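Local coordinates for protein chymotrypsin-like serine protease (Equine arteritis virus, PDB 1MBM) that is a chymotrypsin-like serine endopeptidase that probably cleaves the viral polyprotein, at residues Thr91-Leu99 with Leu190-Glu198. Sequence-based numbering, arbitrary orientation.
Sequences TATGDEEGL and LIDGLSNRE
Arg197 lays its guanidinium across Thr91, whose CG2 sits 3.6 Å above the group's plane and offset toward its rim. The C-terminal tail, after helix 185-192 of the alpha/beta extension, runs beside strand 94-100 of the chymotrypsin-like fold. In the plane of the guanidinium, along its rim, NH1 donates to Thr93 OG1 at 2.9 Å, and NE forms a salt bridge with Glu96 OE1, taking that oxygen's anti lone pair. Carboxylate and guanidinium planes are turned 51° apart, and a bend at chi3 (82°) turns the guanidinium toward the side chains of Thr91 and Thr93. NH2 makes a salt bridge with Asp113 and a hydrogen bond to Trp108 O, so NE, NH1 and NH2 each have a polar partner. Glu96 OE2 also accepts from Asn196 N at 2.5 Å, a distance so short that its exact value is doubtful. Farther along, Leu190 CD2 packs against Glu97 CG at 3.7 Å while CD1 meets Leu99 CB. The Asn196 amide clasps the backbone of Glu97 like a strand neighbour: ND2 donates to Glu97 O at 3.2 Å and to Gly193 O, and OD1 receives Glu97 N at 2.7 Å, nearly straight at 176°.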
ATOM      1  N   THR A  91       2.016   2.454  -6.837  1.00  5.72           N
ATOM      2  CA  THR A  91       2.505   1.441  -7.768  1.00  7.06           C
ATOM      3  C   THR A  91       3.468   2.031  -8.785  1.00  5.88           C
ATOM      4  O   THR A  91       3.616   3.251  -8.902  1.00  2.81           O
ATOM      5  CB  THR A  91       1.337   0.738  -8.498  1.00  7.46           C
ATOM      6  OG1 THR A  91       0.888   1.539  -9.602  1.00  7.88           O
ATOM      7  CG2 THR A  91       0.122   0.633  -7.600  1.00  6.62           C
ATOM      8  N   ALA A  92       4.110   1.154  -9.541  1.00 11.39           N
ATOM      9  CA  ALA A  92       5.038   1.594 -10.577  1.00 12.34           C
ATOM     10  C   ALA A  92       4.345   2.241 -11.783  1.00 13.29           C
ATOM     11  O   ALA A  92       5.013   2.759 -12.676  1.00 14.31           O
ATOM     12  CB  ALA A  92       5.894   0.450 -11.010  1.00 13.22           C
ATOM     13  N   THR A  93       3.014   2.218 -11.819  1.00 11.96           N
ATOM     14  CA  THR A  93       2.293   2.857 -12.919  1.00 12.50           C
ATOM     15  C   THR A  93       1.331   3.910 -12.408  1.00 14.07           C
ATOM     16  O   THR A  93       0.299   4.163 -13.020  1.00 13.29           O
ATOM     17  CB  THR A  93       1.525   1.836 -13.778  1.00 14.49           C
ATOM     18  OG1 THR A  93       0.896   0.872 -12.930  1.00 12.33           O
ATOM     19  CG2 THR A  93       2.487   0.999 -14.627  1.00 14.73           C
ATOM     20  N   GLY A  94       1.672   4.523 -11.280  1.00 11.77           N
ATOM     21  CA  GLY A  94       0.841   5.567 -10.721  1.00 10.53           C
ATOM     22  C   GLY A  94       0.202   5.182  -9.401  1.00 10.79           C
ATOM     23  O   GLY A  94       0.152   4.000  -9.038  1.00  9.62           O
ATOM     24  N   ASP A  95      -0.285   6.193  -8.689  1.00  7.50           N
ATOM     25  CA  ASP A  95      -0.983   5.997  -7.437  1.00  9.51           C
ATOM     26  C   ASP A  95      -2.397   5.471  -7.623  1.00 11.77           C
ATOM     27  O   ASP A  95      -3.183   5.991  -8.420  1.00 12.35           O
ATOM     28  CB  ASP A  95      -1.061   7.302  -6.651  1.00  8.09           C
ATOM     29  CG  ASP A  95       0.264   7.697  -6.047  1.00  8.98           C
ATOM     30  OD1 ASP A  95       1.271   6.980  -6.261  1.00  9.93           O
ATOM     31  OD2 ASP A  95       0.393   8.726  -5.364  1.00 11.80           O
ATOM     32  N   GLU A  96      -2.717   4.443  -6.853  1.00 10.33           N
ATOM     33  CA  GLU A  96      -4.050   3.881  -6.838  1.00 10.69           C
ATOM     34  C   GLU A  96      -4.703   4.358  -5.538  1.00 11.69           C
ATOM     35  O   GLU A  96      -4.229   4.031  -4.447  1.00  9.58           O
ATOM     36  CB  GLU A  96      -3.935   2.360  -6.870  1.00 13.76           C
ATOM     37  CG  GLU A  96      -5.164   1.609  -7.333  1.00 19.30           C
ATOM     38  CD  GLU A  96      -5.642   2.021  -8.713  1.00 11.72           C
ATOM     39  OE1 GLU A  96      -5.045   1.630  -9.738  1.00 20.95           O
ATOM     40  OE2 GLU A  96      -6.640   2.734  -8.763  1.00 11.86           O
ATOM     41  N   GLU A  97      -5.760   5.161  -5.644  1.00  9.37           N
ATOM     42  CA  GLU A  97      -6.476   5.622  -4.458  1.00 12.32           C
ATOM     43  C   GLU A  97      -7.407   4.522  -3.960  1.00 12.44           C
ATOM     44  O   GLU A  97      -8.219   4.010  -4.724  1.00 10.93           O
ATOM     45  CB  GLU A  97      -7.277   6.908  -4.738  1.00 14.52           C
ATOM     46  CG  GLU A  97      -8.092   7.363  -3.529  1.00 22.69           C
ATOM     47  CD  GLU A  97      -8.579   8.805  -3.604  1.00 30.38           C
ATOM     48  OE1 GLU A  97      -9.636   9.047  -4.223  1.00 32.37           O
ATOM     49  OE2 GLU A  97      -7.923   9.697  -3.022  1.00 35.00           O
ATOM     50  N   GLY A  98      -7.282   4.152  -2.686  1.00  8.65           N
ATOM     51  CA  GLY A  98      -8.107   3.096  -2.130  1.00  6.25           C
ATOM     52  C   GLY A  98      -8.582   3.369  -0.713  1.00  8.01           C
ATOM     53  O   GLY A  98      -8.255   4.405  -0.128  1.00  9.45           O
ATOM     54  N   LEU A  99      -9.376   2.450  -0.177  1.00  7.48           N
ATOM     55  CA  LEU A  99      -9.860   2.550   1.195  1.00  8.61           C
ATOM     56  C   LEU A  99      -8.894   1.808   2.079  1.00  8.36           C
ATOM     57  O   LEU A  99      -8.488   0.694   1.759  1.00  7.74           O
ATOM     58  CB  LEU A  99     -11.235   1.903   1.345  1.00 10.38           C
ATOM     59  CG  LEU A  99     -11.637   1.551   2.786  1.00 11.25           C
ATOM     60  CD1 LEU A  99     -11.965   2.822   3.579  1.00 10.40           C
ATOM     61  CD2 LEU A  99     -12.801   0.570   2.822  1.00 11.57           C
ATOM     62  N   LEU A 190     -15.054   6.879  -2.894  1.00 16.50           N
ATOM     63  CA  LEU A 190     -13.806   6.160  -2.675  1.00 17.81           C
ATOM     64  C   LEU A 190     -13.922   4.805  -3.355  1.00 17.89           C
ATOM     65  O   LEU A 190     -13.152   4.495  -4.267  1.00 17.25           O
ATOM     66  CB  LEU A 190     -13.529   5.976  -1.179  1.00 17.12           C
ATOM     67  CG  LEU A 190     -12.181   6.460  -0.631  1.00 22.05           C
ATOM     68  CD1 LEU A 190     -11.909   5.908   0.766  1.00 18.43           C
ATOM     69  CD2 LEU A 190     -11.036   6.136  -1.571  1.00 16.05           C
ATOM     70  N   ILE A 191     -14.900   4.014  -2.922  1.00 17.54           N
ATOM     71  CA  ILE A 191     -15.147   2.694  -3.504  1.00 21.31           C
ATOM     72  C   ILE A 191     -15.460   2.756  -5.009  1.00 22.67           C
ATOM     73  O   ILE A 191     -14.939   1.952  -5.786  1.00 21.15           O
ATOM     74  CB  ILE A 191     -16.254   1.954  -2.726  1.00 19.89           C
ATOM     75  CG1 ILE A 191     -15.823   1.760  -1.272  1.00 20.80           C
ATOM     76  CG2 ILE A 191     -16.541   0.602  -3.360  1.00 16.47           C
ATOM     77  CD1 ILE A 191     -16.897   1.177  -0.383  1.00 24.80           C
ATOM     78  N   ASP A 192     -16.281   3.729  -5.413  1.00 23.84           N
ATOM     79  CA  ASP A 192     -16.609   3.944  -6.827  1.00 25.50           C
ATOM     80  C   ASP A 192     -15.380   4.322  -7.642  1.00 24.73           C
ATOM     81  O   ASP A 192     -15.322   4.073  -8.843  1.00 24.66           O
ATOM     82  CB  ASP A 192     -17.634   5.071  -6.984  1.00 26.53           C
ATOM     83  CG  ASP A 192     -19.025   4.560  -7.283  1.00 33.99           C
ATOM     84  OD1 ASP A 192     -19.679   4.030  -6.362  1.00 34.64           O
ATOM     85  OD2 ASP A 192     -19.550   4.653  -8.416  1.00 39.84           O
ATOM     86  N   GLY A 193     -14.408   4.938  -6.977  1.00 24.32           N
ATOM     87  CA  GLY A 193     -13.177   5.377  -7.605  1.00 24.63           C
ATOM     88  C   GLY A 193     -12.253   4.260  -8.043  1.00 24.57           C
ATOM     89  O   GLY A 193     -11.212   4.528  -8.646  1.00 23.28           O
ATOM     90  N   LEU A 194     -12.641   3.021  -7.732  1.00 25.82           N
ATOM     91  CA  LEU A 194     -11.921   1.801  -8.116  1.00 28.48           C
ATOM     92  C   LEU A 194     -11.155   1.913  -9.445  1.00 26.78           C
ATOM     93  O   LEU A 194     -11.739   2.244 -10.479  1.00 28.33           O
ATOM     94  CB  LEU A 194     -12.912   0.621  -8.173  1.00 30.22           C
ATOM     95  CG  LEU A 194     -13.800   0.444  -9.419  1.00 34.71           C
ATOM     96  CD1 LEU A 194     -13.394  -0.804 -10.195  1.00 35.91           C
ATOM     97  CD2 LEU A 194     -15.278   0.373  -9.072  1.00 36.43           C
ATOM     98  N   SER A 195      -9.850   1.639  -9.396  1.00 24.59           N
ATOM     99  CA  SER A 195      -8.966   1.711 -10.566  1.00 22.96           C
ATOM    100  C   SER A 195      -8.831   3.139 -11.099  1.00 22.03           C
ATOM    101  O   SER A 195      -9.607   3.577 -11.954  1.00 20.37           O
ATOM    102  CB  SER A 195      -9.407   0.742 -11.667  1.00 21.62           C
ATOM    103  OG  SER A 195      -8.692   0.986 -12.858  1.00 26.00           O
ATOM    104  N   ASN A 196      -7.822   3.852 -10.608  1.00 19.65           N
ATOM    105  CA  ASN A 196      -7.661   5.262 -10.943  1.00 20.86           C
ATOM    106  C   ASN A 196      -6.222   5.720 -11.192  1.00 22.00           C
ATOM    107  O   ASN A 196      -5.959   6.919 -11.275  1.00 23.65           O
ATOM    108  CB  ASN A 196      -8.288   6.114  -9.829  1.00 18.48           C
ATOM    109  CG  ASN A 196      -7.773   5.735  -8.441  1.00 15.55           C
ATOM    110  OD1 ASN A 196      -6.586   5.854  -8.156  1.00  9.44           O
ATOM    111  ND2 ASN A 196      -8.672   5.275  -7.577  1.00 10.39           N
ATOM    112  N   ARG A 197      -5.293   4.781 -11.326  1.00 22.33           N
ATOM    113  CA  ARG A 197      -3.885   5.142 -11.484  1.00 28.08           C
ATOM    114  C   ARG A 197      -3.528   5.758 -12.843  1.00 34.13           C
ATOM    115  O   ARG A 197      -2.465   6.357 -12.994  1.00 33.63           O
ATOM    116  CB  ARG A 197      -2.968   3.956 -11.151  1.00 26.04           C
ATOM    117  CG  ARG A 197      -2.879   2.890 -12.222  1.00 23.70           C
ATOM    118  CD  ARG A 197      -1.927   1.752 -11.871  1.00 17.34           C
ATOM    119  NE  ARG A 197      -2.548   0.766 -10.994  1.00  9.87           N
ATOM    120  CZ  ARG A 197      -1.958  -0.353 -10.592  1.00  7.40           C
ATOM    121  NH1 ARG A 197      -0.723  -0.635 -10.980  1.00  5.56           N
ATOM    122  NH2 ARG A 197      -2.609  -1.197  -9.806  1.00  1.71           N
ATOM    123  N   GLU A 198      -4.423   5.619 -13.816  1.00 41.29           N
ATOM    124  CA  GLU A 198      -4.219   6.189 -15.143  1.00 47.06           C
ATOM    125  C   GLU A 198      -4.844   7.578 -15.251  1.00 49.77           C
ATOM    126  O   GLU A 198      -5.396   8.110 -14.283  1.00 50.85           O
ATOM    127  CB  GLU A 198      -4.788   5.257 -16.220  1.00 49.25           C
ATOM    128  CG  GLU A 198      -6.060   4.518 -15.816  1.00 58.64           C
ATOM    129  CD  GLU A 198      -7.298   5.402 -15.814  1.00 63.02           C
ATOM    130  OE1 GLU A 198      -7.788   5.742 -16.914  1.00 65.12           O
ATOM    131  OE2 GLU A 198      -7.784   5.751 -14.714  1.00 63.19           O
TER
HETATM  132  O   HOH W   1      -6.037   1.323 -12.680  1.00 57.19           O
HETATM  133  O   HOH W   2     -10.814   5.329  -5.236  1.00 27.05           O